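Local coordinates for D-xylonate dehydratase (Caulobacter crescentus, PDB 5OYN), which catalyses the dehydration of D-xylonate to 2-dehydro-3-deoxy-D-arabinonate, and of D-gluconate with similar efficiency, using a [2Fe-2S] cluster and a magnesium ion, at residues 65-68 against 69-72; 98-101 against 102-105. All coordinates share one frame; numbering follows the deposited sequence.

Interaction 1: 65-68 against 69-72; sequences DISP and CNRI. With FES (Fe2/s2 (inorganic) cluster), chain F.
Asp-65 OD1 is gripped by two nitrogens of Arg-71, NE at 3.0 Å and, more weakly, NH2 at 3.3 Å, so a single carboxylate oxygen carries the whole salt bridge. The NE bond is the straighter of the two (159° at the hydrogen). It reaches OD1 nearly along the C-O bond and lies in the guanidinium plane, and the carboxylate and guanidinium are close to coplanar. Arg-71 gets there with CG anti to the backbone N (chi1 -172°) and a chain extended as far as NE, which carries the charged end back across the turn to Asp-65. The other carboxylate oxygen, OD2, is held weakly by the backbone N of Glu-93 of the second subunit, while Tyr-43 of that subunit makes a cation-pi contact with Arg-71; the ion pair therefore sits at the subunit interface.

Between the two charged residues the backbone turns tightly. Asn-70 N donates to Ser-67 O at 3.1 Å, approaching from above the carbonyl plane, and Arg-71 N makes a weak bond to Pro-68 O. A water lies 2.9 Å from Pro-68 O and accepts a hydrogen bond from Ile-72 N at 3.0 Å. Two polar side chains bond to neighbouring loops: Ser-67 OG to Ile-99 O, and Asn-70 OD1 to the backbone N of the cluster ligand Cys-137.

Cys-69 stands within this turn and sends SG to the FE1 iron at 2.3 Å; Cys-137 also binds the cluster, and Cys-210 is its third cysteine ligand. The arrangement is a cysteine-bearing ligand loop, between strand 56-61 and helix 73-87, of the [2Fe-2S] site in an IlvD/Edd dehydratase.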
ATOM      1  N   ASP A  65       8.656  -7.079  -6.524  1.00 59.01           N
ATOM      2  CA  ASP A  65      10.057  -6.739  -6.279  1.00 55.29           C
ATOM      3  C   ASP A  65      11.001  -7.540  -7.170  1.00 57.66           C
ATOM      4  O   ASP A  65      12.054  -7.034  -7.563  1.00 56.42           O
ATOM      5  CB  ASP A  65      10.422  -6.981  -4.809  1.00 51.19           C
ATOM      6  CG  ASP A  65       9.739  -6.005  -3.851  1.00 60.16           C
ATOM      7  OD1 ASP A  65       9.192  -4.974  -4.310  1.00 61.87           O
ATOM      8  OD2 ASP A  65       9.757  -6.271  -2.624  1.00 63.90           O
ATOM      9  N   ILE A  66      10.648  -8.794  -7.481  1.00 60.01           N
ATOM     10  CA  ILE A  66      11.467  -9.647  -8.342  1.00 57.61           C
ATOM     11  C   ILE A  66      11.301  -9.326  -9.816  1.00 61.87           C
ATOM     12  O   ILE A  66      12.095  -9.804 -10.640  1.00 61.33           O
ATOM     13  CB  ILE A  66      11.127 -11.136  -8.124  1.00 63.88           C
ATOM     14  CG1 ILE A  66      12.381 -12.007  -8.172  1.00 64.30           C
ATOM     15  CG2 ILE A  66      10.127 -11.641  -9.149  1.00 59.49           C
ATOM     16  CD1 ILE A  66      13.175 -11.946  -6.900  1.00 69.71           C
ATOM     17  N   SER A  67      10.286  -8.538 -10.173  1.00 61.24           N
ATOM     18  CA  SER A  67       9.961  -8.232 -11.566  1.00 56.40           C
ATOM     19  C   SER A  67       9.924  -6.722 -11.749  1.00 55.71           C
ATOM     20  O   SER A  67       8.855  -6.131 -11.919  1.00 61.08           O
ATOM     21  CB  SER A  67       8.625  -8.863 -11.963  1.00 57.66           C
ATOM     22  OG  SER A  67       8.546  -9.049 -13.371  1.00 71.92           O
ATOM     23  N   PRO A  68      11.085  -6.066 -11.729  1.00 55.88           N
ATOM     24  CA  PRO A  68      11.097  -4.595 -11.809  1.00 54.04           C
ATOM     25  C   PRO A  68      10.470  -4.011 -13.071  1.00 54.99           C
ATOM     26  O   PRO A  68       9.931  -2.899 -13.017  1.00 58.54           O
ATOM     27  CB  PRO A  68      12.592  -4.264 -11.715  1.00 53.58           C
ATOM     28  CG  PRO A  68      13.298  -5.548 -11.988  1.00 54.64           C
ATOM     29  CD  PRO A  68      12.425  -6.609 -11.471  1.00 54.20           C
ATOM     30  N   CYS A  69      10.527  -4.711 -14.207  1.00 58.44           N
ATOM     31  CA  CYS A  69       9.929  -4.188 -15.434  1.00 53.63           C
ATOM     32  C   CYS A  69       8.415  -4.105 -15.362  1.00 55.05           C
ATOM     33  O   CYS A  69       7.819  -3.302 -16.091  1.00 58.55           O
ATOM     34  CB  CYS A  69      10.311  -5.055 -16.618  1.00 54.28           C
ATOM     35  SG  CYS A  69      12.052  -5.363 -16.713  1.00 63.55           S
ATOM     36  N   ASN A  70       7.790  -4.928 -14.519  1.00 55.18           N
ATOM     37  CA  ASN A  70       6.345  -4.994 -14.374  1.00 53.50           C
ATOM     38  C   ASN A  70       5.850  -4.383 -13.074  1.00 55.44           C
ATOM     39  O   ASN A  70       4.634  -4.284 -12.873  1.00 54.76           O
ATOM     40  CB  ASN A  70       5.873  -6.451 -14.462  1.00 54.07           C
ATOM     41  CG  ASN A  70       5.980  -7.012 -15.868  1.00 59.69           C
ATOM     42  OD1 ASN A  70       6.659  -6.448 -16.730  1.00 58.95           O
ATOM     43  ND2 ASN A  70       5.308  -8.117 -16.108  1.00 60.53           N
ATOM     44  N   ARG A  71       6.758  -3.958 -12.196  1.00 52.00           N
ATOM     45  CA  ARG A  71       6.371  -3.558 -10.853  1.00 52.87           C
ATOM     46  C   ARG A  71       5.512  -2.298 -10.838  1.00 54.89           C
ATOM     47  O   ARG A  71       4.792  -2.074  -9.853  1.00 51.80           O
ATOM     48  CB  ARG A  71       7.627  -3.370 -10.012  1.00 55.00           C
ATOM     49  CG  ARG A  71       7.385  -3.135  -8.542  1.00 53.42           C
ATOM     50  CD  ARG A  71       8.722  -3.083  -7.842  1.00 57.16           C
ATOM     51  NE  ARG A  71       8.619  -2.946  -6.393  1.00 58.06           N
ATOM     52  CZ  ARG A  71       8.449  -1.786  -5.761  1.00 53.03           C
ATOM     53  NH1 ARG A  71       8.339  -0.649  -6.449  1.00 46.00           N
ATOM     54  NH2 ARG A  71       8.384  -1.771  -4.437  1.00 46.86           N
ATOM     55  N   ILE A  72       5.552  -1.488 -11.906  1.00 47.89           N
ATOM     56  CA  ILE A  72       4.662  -0.329 -12.006  1.00 48.93           C
ATOM     57  C   ILE A  72       3.195  -0.742 -11.899  1.00 52.60           C
ATOM     58  O   ILE A  72       2.337   0.064 -11.512  1.00 54.04           O
ATOM     59  CB  ILE A  72       4.928   0.460 -13.314  1.00 49.75           C
ATOM     60  CG1 ILE A  72       4.118   1.757 -13.334  1.00 49.22           C
ATOM     61  CG2 ILE A  72       4.608  -0.374 -14.551  1.00 42.29           C
ATOM     62  CD1 ILE A  72       4.843   2.931 -12.759  1.00 43.04           C
TER
HETATM   63 FE1  FES F 602      12.135  -6.896 -18.428  1.00 73.53          FE
HETATM   64 FE2  FES F 602      14.101  -6.292 -20.683  1.00 79.41          FE
HETATM   65  S1  FES F 602      14.335  -6.915 -18.580  1.00 67.11           S
HETATM   66  S2  FES F 602      11.991  -5.769 -20.314  1.00 56.24           S
HETATM   67  O   HOH W   1       7.852  -1.036 -13.766  1.00 48.82           O

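Interaction 2: 98-101 against 102-105; sequences PIFE and NCRR. With MG (magnesium ion), chain E; FES (Fe2/s2 (inorganic) cluster), chain F.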
ATOM      1  N   PRO A  98       6.216 -15.345 -11.603  1.00 59.15           N
ATOM      2  CA  PRO A  98       6.981 -14.145 -11.957  1.00 56.66           C
ATOM      3  C   PRO A  98       7.992 -14.422 -13.047  1.00 53.89           C
ATOM      4  O   PRO A  98       8.514 -15.530 -13.180  1.00 58.32           O
ATOM      5  CB  PRO A  98       7.688 -13.780 -10.645  1.00 52.84           C
ATOM      6  CG  PRO A  98       7.859 -15.071  -9.956  1.00 53.26           C
ATOM      7  CD  PRO A  98       6.583 -15.839 -10.265  1.00 58.41           C
ATOM      8  N   ILE A  99       8.266 -13.387 -13.837  1.00 58.25           N
ATOM      9  CA  ILE A  99       9.208 -13.486 -14.950  1.00 59.11           C
ATOM     10  C   ILE A  99       9.993 -12.183 -15.049  1.00 64.09           C
ATOM     11  O   ILE A  99       9.412 -11.113 -15.270  1.00 63.77           O
ATOM     12  CB  ILE A  99       8.518 -13.775 -16.292  1.00 59.25           C
ATOM     13  CG1 ILE A  99       7.549 -14.971 -16.182  1.00 58.80           C
ATOM     14  CG2 ILE A  99       9.581 -13.966 -17.372  1.00 60.44           C
ATOM     15  CD1 ILE A  99       6.986 -15.460 -17.524  1.00 58.28           C
ATOM     16  N   PHE A 100      11.312 -12.275 -14.892  1.00 63.79           N
ATOM     17  CA  PHE A 100      12.229 -11.144 -14.989  1.00 58.84           C
ATOM     18  C   PHE A 100      13.337 -11.614 -15.919  1.00 62.73           C
ATOM     19  O   PHE A 100      14.214 -12.377 -15.504  1.00 67.81           O
ATOM     20  CB  PHE A 100      12.764 -10.737 -13.619  1.00 59.56           C
ATOM     21  CG  PHE A 100      13.805  -9.644 -13.653  1.00 65.09           C
ATOM     22  CD1 PHE A 100      13.885  -8.757 -14.726  1.00 62.36           C
ATOM     23  CD2 PHE A 100      14.703  -9.493 -12.594  1.00 63.88           C
ATOM     24  CE1 PHE A 100      14.846  -7.761 -14.755  1.00 60.52           C
ATOM     25  CE2 PHE A 100      15.672  -8.492 -12.618  1.00 62.03           C
ATOM     26  CZ  PHE A 100      15.744  -7.627 -13.707  1.00 62.90           C
ATOM     27  N   GLU A 101      13.297 -11.144 -17.167  1.00 61.78           N
ATOM     28  CA  GLU A 101      14.186 -11.673 -18.196  1.00 68.09           C
ATOM     29  C   GLU A 101      15.663 -11.441 -17.866  1.00 68.93           C
ATOM     30  O   GLU A 101      16.508 -12.304 -18.139  1.00 72.25           O
ATOM     31  CB  GLU A 101      13.827 -11.059 -19.549  1.00 66.27           C
ATOM     32  CG  GLU A 101      14.814 -11.390 -20.657  1.00 72.66           C
ATOM     33  CD  GLU A 101      14.292 -12.468 -21.606  1.00 81.94           C
ATOM     34  OE1 GLU A 101      14.872 -12.593 -22.720  1.00 78.08           O
ATOM     35  OE2 GLU A 101      13.306 -13.170 -21.240  1.00 83.58           O
ATOM     36  N   ASN A 102      15.999 -10.294 -17.269  1.00 66.95           N
ATOM     37  CA  ASN A 102      17.408  -9.942 -17.110  1.00 65.21           C
ATOM     38  C   ASN A 102      18.139 -10.910 -16.179  1.00 70.87           C
ATOM     39  O   ASN A 102      19.295 -11.265 -16.438  1.00 75.26           O
ATOM     40  CB  ASN A 102      17.542  -8.510 -16.599  1.00 66.19           C
ATOM     41  CG  ASN A 102      17.706  -7.489 -17.713  1.00 67.70           C
ATOM     42  OD1 ASN A 102      17.553  -7.790 -18.903  1.00 74.85           O
ATOM     43  ND2 ASN A 102      18.020  -6.259 -17.324  1.00 67.81           N
ATOM     44  N   CYS A 103      17.497 -11.361 -15.096  1.00 61.93           N
ATOM     45  CA  CYS A 103      18.193 -12.168 -14.102  1.00 62.69           C
ATOM     46  C   CYS A 103      17.796 -13.637 -14.083  1.00 65.76           C
ATOM     47  O   CYS A 103      18.411 -14.411 -13.341  1.00 66.99           O
ATOM     48  CB  CYS A 103      17.969 -11.601 -12.693  1.00 65.44           C
ATOM     49  SG  CYS A 103      19.080 -10.278 -12.222  1.00 69.13           S
ATOM     50  N   ARG A 104      16.782 -14.045 -14.836  1.00 62.38           N
ATOM     51  CA  ARG A 104      16.335 -15.431 -14.778  1.00 67.37           C
ATOM     52  C   ARG A 104      17.327 -16.353 -15.494  1.00 67.51           C
ATOM     53  O   ARG A 104      17.686 -16.122 -16.652  1.00 64.75           O
ATOM     54  CB  ARG A 104      14.940 -15.566 -15.382  1.00 63.81           C
ATOM     55  CG  ARG A 104      14.559 -16.987 -15.677  1.00 65.49           C
ATOM     56  CD  ARG A 104      14.393 -17.816 -14.421  1.00 62.13           C
ATOM     57  NE  ARG A 104      13.469 -18.917 -14.670  1.00 64.05           N
ATOM     58  CZ  ARG A 104      13.820 -20.196 -14.775  1.00 64.31           C
ATOM     59  NH1 ARG A 104      15.089 -20.561 -14.646  1.00 63.33           N
ATOM     60  NH2 ARG A 104      12.892 -21.113 -15.007  1.00 64.97           N
ATOM     61  N   ARG A 105      17.765 -17.404 -14.798  1.00 66.46           N
ATOM     62  CA  ARG A 105      18.795 -18.303 -15.289  1.00 65.17           C
ATOM     63  C   ARG A 105      18.343 -19.753 -15.162  1.00 63.55           C
ATOM     64  O   ARG A 105      17.772 -20.137 -14.138  1.00 66.53           O
ATOM     65  CB  ARG A 105      20.106 -18.077 -14.525  1.00 64.73           C
ATOM     66  CG  ARG A 105      20.751 -16.739 -14.872  1.00 66.46           C
ATOM     67  CD  ARG A 105      21.880 -16.390 -13.929  1.00 67.72           C
ATOM     68  NE  ARG A 105      23.005 -17.305 -14.067  1.00 69.57           N
ATOM     69  CZ  ARG A 105      24.118 -17.234 -13.345  1.00 71.49           C
ATOM     70  NH1 ARG A 105      24.268 -16.284 -12.428  1.00 67.26           N
ATOM     71  NH2 ARG A 105      25.087 -18.116 -13.548  1.00 75.08           N
TER
HETATM   72 MG    MG E 601      14.341 -10.946 -23.873  1.00 79.46          MG
HETATM   73 FE1  FES F 602      12.135  -6.896 -18.428  1.00 73.53          FE
HETATM   74 FE2  FES F 602      14.101  -6.292 -20.683  1.00 79.41          FE
HETATM   75  S1  FES F 602      14.335  -6.915 -18.580  1.00 67.11           S
HETATM   76  S2  FES F 602      11.991  -5.769 -20.314  1.00 56.24           S
HETATM   77  O   HOH W   2      14.713  -9.327 -25.261  1.00 56.29           O
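Phe-100 and Asn-102 meet beside the [2Fe-2S] cluster while Glu-101, between them, binds magnesium, so this turn of the IlvD/Edd active site serves both cofactors. Glu-101 OE1 coordinates the magnesium ion at 2.1 Å, in a site that also holds a water, Asp-138, Glu-472 and the carboxylated lysine at position 139. With CG anti to the backbone N (chi1 172°) and a bend at chi2, the Glu-101 carboxylate is brought to the metal, and OE2 accepts a hydrogen bond from NZ of the same modified lysine. On the cluster side, Asn-102 OD1 comes within 3.4 Å of the bridging sulfide S1, and the Phe-100 ring turns an edge to the same sulfide.

Behind this first shell, the Phe-100 ring packs against the residues that follow it. Asn-102 CB stands over the CE1-CZ margin of the face that Cys-103 N covers, 3.4 Å from Phe-100 CE1, with the amide inclined 38° to the ring plane. Cys-103 N sits over the centre of that face, and Cys-103 SG makes an oblique sulfur-aromatic contact, 4.8 Å from the centroid of the Phe-100 ring.

The backbone closes the turn through Phe-100 O, which accepts from Arg-104 N at 3.1 Å and weakly from Cys-103 N. Further out, Arg-104 is fixed by salt bridges from NE to Asp-111 and from NH2 to Glu-121 of the second subunit, and Arg-105 NH2 pairs with Asp-22 of that subunit. Arg-104 also reaches its successor, NH1 making a weak hydrogen bond to Arg-105 O at 2.8 Å.

Interaction 1 precedes interaction 2 along the chain, and their centres lie about 10 Å apart on the same side of the chain's centre. Each occupies a loop that follows a strand of the same parallel sheet: interaction 1 lies in the loop between strand 56-61 and helix 73-87; interaction 2 lies in the loop between strand 90-95, an outermost strand within this chain, and helix 109-125. Strands 56-61 and 90-95 are neighbours, which brings the two loops side by side. They touch directly, Pro-68 CG packing on Phe-100 CZ at 3.6 Å. Both reach the [2Fe-2S] cluster and the second subunit, while interaction 2 extends the site to magnesium, so both cofactor sites lie close to a subunit interface.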